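Long-range contact in putative O-Methyltransferase (Corynebacterium glutamicum, PDB 3DR5), which probably transfers a methyl group from S-adenosyl-L-methionine to an oxygen of a substrate that has not been identified: residues Gly156-Leu161 with Leu207-Lys212. Numbering follows the deposited sequence.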
loop_
_atom_site.group_PDB
_atom_site.type_symbol
_atom_site.label_atom_id
_atom_site.label_comp_id
_atom_site.label_asym_id
_atom_site.label_seq_id
_atom_site.Cartn_x
_atom_site.Cartn_y
_atom_site.Cartn_z
ATOM N N GLY A 156 -10.476 -8.925 -1.665
ATOM C CA GLY A 156 -10.029 -7.600 -2.069
ATOM C C GLY A 156 -9.781 -6.818 -0.765
ATOM O O GLY A 156 -9.334 -5.659 -0.778
ATOM N N GLY A 157 -10.049 -7.466 0.376
ATOM C CA GLY A 157 -9.869 -6.844 1.688
ATOM C C GLY A 157 -8.488 -7.063 2.260
ATOM O O GLY A 157 -7.853 -8.085 2.007
ATOM N N ALA A 158 -8.034 -6.111 3.067
ATOM C CA ALA A 158 -6.704 -6.188 3.647
ATOM C C ALA A 158 -6.631 -6.177 5.153
ATOM O O ALA A 158 -7.309 -5.385 5.809
ATOM C CB ALA A 158 -5.830 -5.062 3.105
ATOM N N LEU A 159 -5.785 -7.052 5.687
ATOM C CA LEU A 159 -5.513 -7.102 7.111
ATOM C C LEU A 159 -4.116 -6.463 7.226
ATOM O O LEU A 159 -3.156 -6.915 6.587
ATOM C CB LEU A 159 -5.457 -8.553 7.618
ATOM C CG LEU A 159 -4.955 -8.760 9.053
ATOM C CD1 LEU A 159 -5.879 -8.063 10.053
ATOM C CD2 LEU A 159 -4.902 -10.258 9.329
ATOM N N VAL A 160 -4.006 -5.404 8.024
ATOM C CA VAL A 160 -2.739 -4.702 8.227
ATOM C C VAL A 160 -2.234 -4.908 9.655
ATOM O O VAL A 160 -2.882 -4.488 10.621
ATOM C CB VAL A 160 -2.895 -3.194 7.939
ATOM C CG1 VAL A 160 -1.556 -2.499 8.090
ATOM C CG2 VAL A 160 -3.429 -2.996 6.521
ATOM N N LEU A 161 -1.074 -5.555 9.783
ATOM C CA LEU A 161 -0.485 -5.854 11.093
ATOM C C LEU A 161 0.761 -5.027 11.385
ATOM O O LEU A 161 1.834 -5.274 10.833
ATOM C CB LEU A 161 -0.153 -7.349 11.181
ATOM C CG LEU A 161 -1.330 -8.286 10.849
ATOM C CD1 LEU A 161 -0.844 -9.735 10.751
ATOM C CD2 LEU A 161 -2.415 -8.147 11.909
ATOM N N LEU A 207 5.768 -3.898 8.655
ATOM C CA LEU A 207 4.340 -4.079 8.459
ATOM C C LEU A 207 3.977 -5.276 7.613
ATOM O O LEU A 207 4.568 -5.502 6.568
ATOM C CB LEU A 207 3.784 -2.806 7.820
ATOM C CG LEU A 207 2.282 -2.620 7.588
ATOM C CD1 LEU A 207 1.612 -2.273 8.914
ATOM C CD2 LEU A 207 2.041 -1.506 6.576
ATOM N N THR A 208 3.007 -6.057 8.071
ATOM C CA THR A 208 2.555 -7.184 7.277
ATOM C C THR A 208 1.108 -6.921 6.884
ATOM O O THR A 208 0.232 -6.765 7.746
ATOM C CB THR A 208 2.598 -8.530 8.035
ATOM O OG1 THR A 208 3.936 -8.801 8.465
ATOM C CG2 THR A 208 2.148 -9.664 7.113
ATOM N N VAL A 209 0.857 -6.818 5.586
ATOM C CA VAL A 209 -0.507 -6.639 5.140
ATOM C C VAL A 209 -0.847 -7.866 4.296
ATOM O O VAL A 209 -0.116 -8.261 3.386
ATOM C CB VAL A 209 -0.735 -5.266 4.382
ATOM C CG1 VAL A 209 0.574 -4.619 4.061
ATOM C CG2 VAL A 209 -1.615 -5.462 3.167
ATOM N N VAL A 210 -1.952 -8.504 4.639
ATOM C CA VAL A 210 -2.367 -9.672 3.919
ATOM C C VAL A 210 -3.778 -9.420 3.414
ATOM O O VAL A 210 -4.729 -9.210 4.183
ATOM C CB VAL A 210 -2.186 -10.976 4.815
ATOM C CG1 VAL A 210 -2.004 -10.585 6.264
ATOM C CG2 VAL A 210 -3.304 -11.948 4.613
ATOM N N THR A 211 -3.906 -9.418 2.095
ATOM C CA THR A 211 -5.197 -9.171 1.517
ATOM C C THR A 211 -5.781 -10.455 0.944
ATOM O O THR A 211 -5.053 -11.326 0.457
ATOM C CB THR A 211 -5.133 -7.979 0.489
ATOM O OG1 THR A 211 -5.491 -8.410 -0.825
ATOM C CG2 THR A 211 -3.766 -7.344 0.494
ATOM N N LYS A 212 -7.101 -10.578 1.043
ATOM C CA LYS A 212 -7.798 -11.761 0.577
ATOM C C LYS A 212 -7.926 -11.703 -0.931
ATOM O O LYS A 212 -8.564 -10.822 -1.500
ATOM C CB LYS A 212 -9.177 -11.864 1.255
ATOM C CG LYS A 212 -9.915 -13.154 0.970
ATOM C CD LYS A 212 -11.220 -13.266 1.759
ATOM C CE LYS A 212 -10.971 -13.576 3.232
ATOM N NZ LYS A 212 -12.246 -13.824 3.969
#
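Leu159 and Val210 exchange a reciprocal pair of backbone hydrogen bonds, N to O in each direction at 2.8 Å, which fixes the register of strands 157-161 and 207-212. The short strand axes run at 162° to each other, so the pair is antiparallel with a modest twist. Leu161 and Thr208 form the next hydrogen-bonded pair, its two bonds uneven: Leu161 N reaches Thr208 O at 2.7 Å, Thr208 N reaches Leu161 O at 3.1 Å. At the opposite end Lys212 N donates to Gly157 O, while Gly156 N meets Lys212 O nearly straight (N-H...O 173°). Weaker CA-H...O contacts supplement these bonds, Val209 CA lying 3.0 Å from Leu159 O.

Apolar contacts lie on both faces, the closer ones on that bearing Ala158, Val160, Val209 and Thr211. With its CG1 anti to the backbone N (chi1 -177°), Val160 meets Leu207 CD1 by that methyl at 3.3 Å, so close that the exact spacing is doubtful; its CG2 lies alongside Val209 CB at 4.1 Å. Thr211 brings CG2 to 4.0 Å from Ala158 CB, whereas its buried OG1 has no polar partner in the model, though chi1 is off a staggered position and the hydroxyl's placement is not firm. On the other face, Leu159 CB approaches Val210 CG1 at 4.2 Å.

This antiparallel pairing of the fifth and seventh strands, in the order 3-2-1-4-5-7-6, is the hallmark of the Rossmann-like class I methyltransferase fold. Leu159, Leu161 and Val210 pack on helix 142-152, where Lys212 NZ bonds to Trp150 O and, just beyond, to Leu153 O. Across the sheet, Val160 and Leu207 meet helix 39-51, and Val209 and Thr211 touch Thr47 of the second subunit. Strands 130-135 and 196-201 flank the pair, placing it inside the sheet.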